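Local coordinates for protein 3-hydroxyisobutyrate dehydrogenase (Salmonella typhimurium, PDB 3G0O) that probably oxidises L-threonate to 2-dehydro-L-erythronate, using NAD(+) in preference to NADP(+), at residues 186-191 / 267-272; 240-245 / 286-291. One frame throughout, in Å; residues are numbered along the deposited sequence.

Contact 1: residues 186-191 / 267-272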
ATOM      1  N   ALA A 186      -2.408  -3.723   7.432  1.00 14.34           N
ATOM      2  CA  ALA A 186      -3.270  -2.551   7.558  1.00 13.63           C
ATOM      3  C   ALA A 186      -2.701  -1.597   8.610  1.00 13.83           C
ATOM      4  O   ALA A 186      -2.583  -0.398   8.371  1.00 12.55           O
ATOM      5  CB  ALA A 186      -4.691  -2.977   7.947  1.00 12.91           C
ATOM      6  N   GLY A 187      -2.337  -2.147   9.767  1.00 11.31           N
ATOM      7  CA  GLY A 187      -1.801  -1.330  10.844  1.00 10.72           C
ATOM      8  C   GLY A 187      -0.475  -0.670  10.525  1.00 11.79           C
ATOM      9  O   GLY A 187      -0.291   0.523  10.782  1.00 10.25           O
ATOM     10  N   VAL A 188       0.458  -1.445   9.981  1.00  9.67           N
ATOM     11  CA  VAL A 188       1.763  -0.904   9.634  1.00 10.97           C
ATOM     12  C   VAL A 188       1.623   0.151   8.543  1.00 11.18           C
ATOM     13  O   VAL A 188       2.300   1.175   8.573  1.00  9.59           O
ATOM     14  CB  VAL A 188       2.720  -2.015   9.150  1.00 11.00           C
ATOM     15  CG1 VAL A 188       3.978  -1.401   8.543  1.00 12.10           C
ATOM     16  CG2 VAL A 188       3.090  -2.922  10.321  1.00 10.60           C
ATOM     17  N   HIS A 189       0.736  -0.089   7.583  1.00  9.64           N
ATOM     18  CA  HIS A 189       0.557   0.878   6.505  1.00 11.31           C
ATOM     19  C   HIS A 189       0.001   2.211   7.007  1.00 10.79           C
ATOM     20  O   HIS A 189       0.446   3.270   6.564  1.00 12.25           O
ATOM     21  CB  HIS A 189      -0.327   0.291   5.402  1.00 10.62           C
ATOM     22  CG  HIS A 189       0.341  -0.802   4.623  1.00 10.54           C
ATOM     23  ND1 HIS A 189      -0.350  -1.658   3.792  1.00 10.73           N
ATOM     24  CD2 HIS A 189       1.636  -1.200   4.575  1.00 11.64           C
ATOM     25  CE1 HIS A 189       0.487  -2.538   3.272  1.00 11.19           C
ATOM     26  NE2 HIS A 189       1.699  -2.282   3.732  1.00 10.85           N
ATOM     27  N   ILE A 190      -0.951   2.183   7.931  1.00 10.26           N
ATOM     28  CA  ILE A 190      -1.471   3.447   8.445  1.00 11.50           C
ATOM     29  C   ILE A 190      -0.341   4.198   9.155  1.00 11.36           C
ATOM     30  O   ILE A 190      -0.143   5.392   8.933  1.00 10.53           O
ATOM     31  CB  ILE A 190      -2.633   3.247   9.440  1.00 11.16           C
ATOM     32  CG1 ILE A 190      -3.854   2.675   8.707  1.00 10.93           C
ATOM     33  CG2 ILE A 190      -2.995   4.590  10.081  1.00 10.71           C
ATOM     34  CD1 ILE A 190      -4.997   2.271   9.623  1.00 11.90           C
ATOM     35  N   ALA A 191       0.408   3.491   9.997  1.00 11.28           N
ATOM     36  CA  ALA A 191       1.501   4.120  10.729  1.00 12.39           C
ATOM     37  C   ALA A 191       2.601   4.638   9.802  1.00 12.40           C
ATOM     38  O   ALA A 191       3.144   5.720  10.026  1.00 11.76           O
ATOM     39  CB  ALA A 191       2.087   3.135  11.761  1.00 10.99           C
ATOM     40  N   SER A 267       5.773  -4.578  15.643  1.00 11.04           N
ATOM     41  CA  SER A 267       5.960  -4.236  17.051  1.00 10.69           C
ATOM     42  C   SER A 267       6.119  -2.722  17.155  1.00 11.26           C
ATOM     43  O   SER A 267       5.664  -2.102  18.117  1.00 11.52           O
ATOM     44  CB  SER A 267       7.189  -4.951  17.643  1.00 13.30           C
ATOM     45  OG  SER A 267       8.404  -4.491  17.074  1.00 13.91           O
ATOM     46  N   THR A 268       6.745  -2.126  16.146  1.00  9.68           N
ATOM     47  CA  THR A 268       6.939  -0.679  16.130  1.00 11.57           C
ATOM     48  C   THR A 268       5.589   0.014  15.960  1.00 13.17           C
ATOM     49  O   THR A 268       5.279   0.961  16.675  1.00 10.20           O
ATOM     50  CB  THR A 268       7.883  -0.250  14.979  1.00 14.57           C
ATOM     51  OG1 THR A 268       9.172  -0.842  15.181  1.00 16.66           O
ATOM     52  CG2 THR A 268       8.030   1.281  14.932  1.00 14.60           C
ATOM     53  N   ALA A 269       4.782  -0.467  15.019  1.00 11.12           N
ATOM     54  CA  ALA A 269       3.469   0.127  14.784  1.00 12.44           C
ATOM     55  C   ALA A 269       2.598   0.019  16.037  1.00 12.19           C
ATOM     56  O   ALA A 269       1.878   0.955  16.381  1.00 10.63           O
ATOM     57  CB  ALA A 269       2.787  -0.561  13.603  1.00 10.09           C
ATOM     58  N   LEU A 270       2.660  -1.125  16.714  1.00  9.83           N
ATOM     59  CA  LEU A 270       1.872  -1.300  17.930  1.00 11.12           C
ATOM     60  C   LEU A 270       2.294  -0.249  18.952  1.00 11.28           C
ATOM     61  O   LEU A 270       1.451   0.370  19.604  1.00  9.92           O
ATOM     62  CB  LEU A 270       2.053  -2.709  18.520  1.00 10.26           C
ATOM     63  CG  LEU A 270       1.467  -2.906  19.926  1.00 11.55           C
ATOM     64  CD1 LEU A 270      -0.021  -2.587  19.921  1.00 11.30           C
ATOM     65  CD2 LEU A 270       1.706  -4.348  20.392  1.00 12.71           C
ATOM     66  N   ASN A 271       3.600  -0.035  19.086  1.00 10.73           N
ATOM     67  CA  ASN A 271       4.085   0.962  20.035  1.00 11.55           C
ATOM     68  C   ASN A 271       3.601   2.357  19.659  1.00 11.79           C
ATOM     69  O   ASN A 271       3.273   3.160  20.532  1.00 12.95           O
ATOM     70  CB  ASN A 271       5.613   0.964  20.101  1.00 10.79           C
ATOM     71  CG  ASN A 271       6.158  -0.207  20.879  1.00 10.92           C
ATOM     72  OD1 ASN A 271       5.532  -0.684  21.824  1.00 14.30           O
ATOM     73  ND2 ASN A 271       7.339  -0.667  20.503  1.00 13.23           N
HETATM   74  N   MSE A 272       3.558   2.644  18.362  1.00  9.71           N
HETATM   75  CA  MSE A 272       3.098   3.959  17.916  1.00 11.57           C
HETATM   76  C   MSE A 272       1.620   4.185  18.235  1.00 10.95           C
HETATM   77  O   MSE A 272       1.251   5.223  18.782  1.00 11.05           O
HETATM   78  CB  MSE A 272       3.349   4.129  16.416  1.00 12.51           C
HETATM   79  CG  MSE A 272       4.825   4.230  16.074  1.00 14.71           C
HETATM   80 SE   MSE A 272       5.184   4.016  14.181  1.00 24.63          SE
HETATM   81  CE  MSE A 272       4.508   5.723  13.546  1.00 21.07           C
TER

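Contact 2: residues 240-245 / 286-291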
ATOM      1  N   SER A 240     -12.634   4.696  12.080  1.00 21.12           N
ATOM      2  CA  SER A 240     -12.102   3.501  12.725  1.00 21.09           C
ATOM      3  C   SER A 240     -11.070   4.079  13.699  1.00 19.02           C
ATOM      4  O   SER A 240     -10.124   4.744  13.280  1.00 18.71           O
ATOM      5  CB  SER A 240     -11.430   2.589  11.701  1.00 24.35           C
ATOM      6  OG  SER A 240     -11.154   1.326  12.281  1.00 27.71           O
ATOM      7  N   ALA A 241     -11.261   3.829  14.992  1.00 17.55           N
ATOM      8  CA  ALA A 241     -10.400   4.389  16.033  1.00 17.58           C
ATOM      9  C   ALA A 241      -8.987   3.846  16.221  1.00 15.97           C
ATOM     10  O   ALA A 241      -8.676   2.708  15.867  1.00 15.76           O
ATOM     11  CB  ALA A 241     -11.128   4.336  17.369  1.00 17.45           C
ATOM     12  N   VAL A 242      -8.143   4.697  16.795  1.00 15.64           N
ATOM     13  CA  VAL A 242      -6.764   4.353  17.105  1.00 15.76           C
ATOM     14  C   VAL A 242      -6.753   3.080  17.945  1.00 15.19           C
ATOM     15  O   VAL A 242      -5.982   2.152  17.679  1.00 17.10           O
ATOM     16  CB  VAL A 242      -6.079   5.494  17.905  1.00 15.30           C
ATOM     17  CG1 VAL A 242      -4.853   4.969  18.658  1.00 14.70           C
ATOM     18  CG2 VAL A 242      -5.680   6.610  16.959  1.00 16.56           C
ATOM     19  N   ASP A 243      -7.619   3.034  18.953  1.00 17.66           N
ATOM     20  CA  ASP A 243      -7.695   1.874  19.835  1.00 16.42           C
ATOM     21  C   ASP A 243      -8.009   0.560  19.122  1.00 16.65           C
ATOM     22  O   ASP A 243      -7.746  -0.514  19.664  1.00 15.88           O
ATOM     23  CB  ASP A 243      -8.711   2.119  20.959  1.00 19.07           C
ATOM     24  CG  ASP A 243      -8.177   3.058  22.026  1.00 19.70           C
ATOM     25  OD1 ASP A 243      -6.937   3.202  22.121  1.00 21.07           O
ATOM     26  OD2 ASP A 243      -8.989   3.642  22.778  1.00 20.31           O
ATOM     27  N   ILE A 244      -8.554   0.634  17.909  1.00 15.88           N
ATOM     28  CA  ILE A 244      -8.854  -0.584  17.164  1.00 16.64           C
ATOM     29  C   ILE A 244      -7.546  -1.272  16.794  1.00 17.26           C
ATOM     30  O   ILE A 244      -7.428  -2.492  16.900  1.00 16.75           O
ATOM     31  CB  ILE A 244      -9.629  -0.305  15.854  1.00 17.76           C
ATOM     32  CG1 ILE A 244     -11.031   0.224  16.168  1.00 18.52           C
ATOM     33  CG2 ILE A 244      -9.739  -1.594  15.027  1.00 18.97           C
ATOM     34  CD1 ILE A 244     -11.925  -0.776  16.868  1.00 21.21           C
ATOM     35  N   PHE A 245      -6.565  -0.491  16.350  1.00 14.37           N
ATOM     36  CA  PHE A 245      -5.294  -1.086  15.983  1.00 14.48           C
ATOM     37  C   PHE A 245      -4.407  -1.412  17.170  1.00 14.03           C
ATOM     38  O   PHE A 245      -3.511  -2.248  17.061  1.00 13.20           O
ATOM     39  CB  PHE A 245      -4.573  -0.231  14.943  1.00 13.71           C
ATOM     40  CG  PHE A 245      -5.052  -0.501  13.553  1.00 16.11           C
ATOM     41  CD1 PHE A 245      -6.024   0.301  12.965  1.00 17.19           C
ATOM     42  CD2 PHE A 245      -4.618  -1.636  12.877  1.00 16.74           C
ATOM     43  CE1 PHE A 245      -6.563  -0.027  11.722  1.00 19.01           C
ATOM     44  CE2 PHE A 245      -5.149  -1.975  11.637  1.00 18.09           C
ATOM     45  CZ  PHE A 245      -6.126  -1.167  11.058  1.00 18.59           C
ATOM     46  N   ASP A 286      -7.973   6.462  13.457  1.00 15.10           N
ATOM     47  CA  ASP A 286      -6.647   5.864  13.568  1.00 15.38           C
ATOM     48  C   ASP A 286      -5.557   6.673  12.865  1.00 15.82           C
ATOM     49  O   ASP A 286      -4.374   6.528  13.177  1.00 15.71           O
ATOM     50  CB  ASP A 286      -6.632   4.393  13.094  1.00 14.12           C
ATOM     51  CG  ASP A 286      -7.330   4.178  11.765  1.00 14.77           C
ATOM     52  OD1 ASP A 286      -7.220   5.043  10.876  1.00 19.79           O
ATOM     53  OD2 ASP A 286      -7.977   3.115  11.608  1.00 16.37           O
ATOM     54  N   SER A 287      -5.940   7.544  11.935  1.00 14.41           N
ATOM     55  CA  SER A 287      -4.941   8.354  11.259  1.00 15.20           C
ATOM     56  C   SER A 287      -4.311   9.320  12.264  1.00 14.88           C
ATOM     57  O   SER A 287      -3.261   9.900  11.999  1.00 13.10           O
ATOM     58  CB  SER A 287      -5.559   9.135  10.087  1.00 15.95           C
ATOM     59  OG  SER A 287      -6.556  10.046  10.518  1.00 16.48           O
ATOM     60  N   ALA A 288      -4.947   9.467  13.427  1.00 13.71           N
ATOM     61  CA  ALA A 288      -4.439  10.360  14.470  1.00 14.12           C
ATOM     62  C   ALA A 288      -3.123   9.860  15.057  1.00 14.95           C
ATOM     63  O   ALA A 288      -2.501  10.546  15.873  1.00 15.51           O
ATOM     64  CB  ALA A 288      -5.475  10.536  15.579  1.00 13.98           C
ATOM     65  N   VAL A 289      -2.697   8.669  14.651  1.00 13.00           N
ATOM     66  CA  VAL A 289      -1.427   8.140  15.134  1.00 13.83           C
ATOM     67  C   VAL A 289      -0.324   9.118  14.703  1.00 14.52           C
ATOM     68  O   VAL A 289       0.749   9.178  15.309  1.00 16.15           O
ATOM     69  CB  VAL A 289      -1.135   6.735  14.541  1.00 12.77           C
ATOM     70  CG1 VAL A 289      -1.009   6.816  13.023  1.00 14.22           C
ATOM     71  CG2 VAL A 289       0.136   6.165  15.161  1.00 15.52           C
ATOM     72  N   ILE A 290      -0.603   9.895  13.658  1.00 13.79           N
ATOM     73  CA  ILE A 290       0.356  10.872  13.156  1.00 12.83           C
ATOM     74  C   ILE A 290       0.660  11.937  14.220  1.00 14.36           C
ATOM     75  O   ILE A 290       1.703  12.587  14.186  1.00 13.96           O
ATOM     76  CB  ILE A 290      -0.181  11.575  11.877  1.00 13.89           C
ATOM     77  CG1 ILE A 290       0.954  12.343  11.195  1.00 13.94           C
ATOM     78  CG2 ILE A 290      -1.312  12.541  12.239  1.00 15.81           C
ATOM     79  CD1 ILE A 290       0.586  12.915   9.831  1.00 13.74           C
ATOM     80  N   LYS A 291      -0.248  12.101  15.176  1.00 14.57           N
ATOM     81  CA  LYS A 291      -0.062  13.100  16.221  1.00 16.63           C
ATOM     82  C   LYS A 291       1.082  12.819  17.198  1.00 16.22           C
ATOM     83  O   LYS A 291       1.501  13.715  17.934  1.00 16.53           O
ATOM     84  CB  LYS A 291      -1.376  13.303  16.983  1.00 16.61           C
ATOM     85  CG  LYS A 291      -2.464  13.927  16.118  1.00 18.12           C
ATOM     86  CD  LYS A 291      -3.753  14.162  16.890  1.00 17.83           C
ATOM     87  CE  LYS A 291      -4.786  14.868  16.016  1.00 20.18           C
ATOM     88  NZ  LYS A 291      -6.052  15.150  16.750  1.00 18.89           N
TER
HETATM   89  O   HOH W   1     -10.157   5.329   9.867  1.00 22.11           O

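Contact 1: residues 186-191 / 267-272
Two helices of the all-helical C-terminal domain pack here through two alanines and one valine methyl, with a selenomethionine beside them: Val188 and Ala191 of helix 174-202 meet Ala269 and Met272 of helix 264-281. The segment axes approach to 9.1 Å at a crossing angle of 64°, so the touching patch is short and only 162 Å² is buried. No hydrogen bond joins the segments; the contact is van der Waals packing. Ala269 is at the centre: its CB points at the other helix and rests between Val188 CG2, 4.1 Å away, and Ala191 CB, 4.2 Å away. Ala269 CB also lies 4.3 Å from Gly187 O, touching bare backbone. The valine offers a single branch: with chi1 at 169°, CG1 is anti to the backbone N, and CG2, beside that N, is the methyl that meets Ala269. One turn further along, Met272, present as selenomethionine, lies alongside Ala191: SE is near Ala191 CB, and the bend at chi3 (73°) places CE 4.0 Å from the same CB. Met272 CE lies 3.8 Å from Ala191 O, so it covers backbone as well as side chain. Around the pair, Leu249 of helix 242-258 packs on Ala269, and Ile292 and Phe293 from the C-terminal end of the model pack on Met272. In the second subunit, Ala192 touches Val188 and Leu265 touches Ala191, while His189 meets its counterpart edge-to-face. Helix 242-258 of the same chain and the second subunit thus both pack against this crossing.

Contact 2: residues 240-245 / 286-291
The Phe245 ring and the Asp286 carboxylate meet with their planes 60° apart, OD2 coming to the ring edge, near its plane, 3.4 Å from CE1. On one face of the ring, Ile190 CD1 of helix 174-202 stands about 3.3 Å from the plane of the Phe245 ring, over the rim at CE1; Gln183 of that helix also touches the ring, and Phe273 of helix 264-281 meets it at a shallow inclination. One face of the carboxylate carries Ser240 O, which sits above Asp286 CG at 3.2 Å; Ile190 covers the other. The contact joins the start of helix 242-258 in the helical C-terminal domain to a run of 3-10 turns near the chain's end. Its one direct hydrogen bond runs from Asp286 N to Ser240 O, 2.8 Å long, in the carbonyl plane and bent to 146° at the hydrogen. Asp286 thus grips Ser240 O with its N-H while its own carboxylate folds back over the same oxygen: chi1 of 47° sets CG between the backbone N and the carbonyl carbon. Ser240 O and OD2 are both acceptors, a proximity probably eased by that N-H and by the carboxylate's partners outside the segments, among them Arg227 of helix 222-232, whose NE makes a salt bridge to OD1. A water 3.1 Å from Asp286 OD1 also accepts a weak bond from Ser240 N. Away from the charge, the contact is apolar. Val242 CG2, anti to its own carbonyl carbon, lies over the backbone of the 3-10 segment, 4.2 Å from Ala288 CB. Tightest against that methyl is the CA of Asp286, 3.6 Å from Val242 CG2.

Contacts 1 and 2 adjoin within the helical C-terminal domain, their centres 10 Å apart, and their segments alternate along the chain. Helix 174-202 joins them: Gly187 N lies 3.4 Å from Phe245 CE2, and Ile190 CD1 reaches 3.5 Å from Phe245 CE1 and 3.7 Å from Asp286 OD2. One side of this helix thus faces Ala269 and Met272, while another packs on Phe245. Contact 2 lies nearer the probable active site. The side chain of Ser240 is about 4 Å from a bound L(+)-tartaric acid, and that of Phe245 about 8 Å from that of Lys179, the predicted catalytic residue; Gly187 of contact 1 lies about 10 Å from the tartaric acid and about 11 Å from the Lys179 side chain.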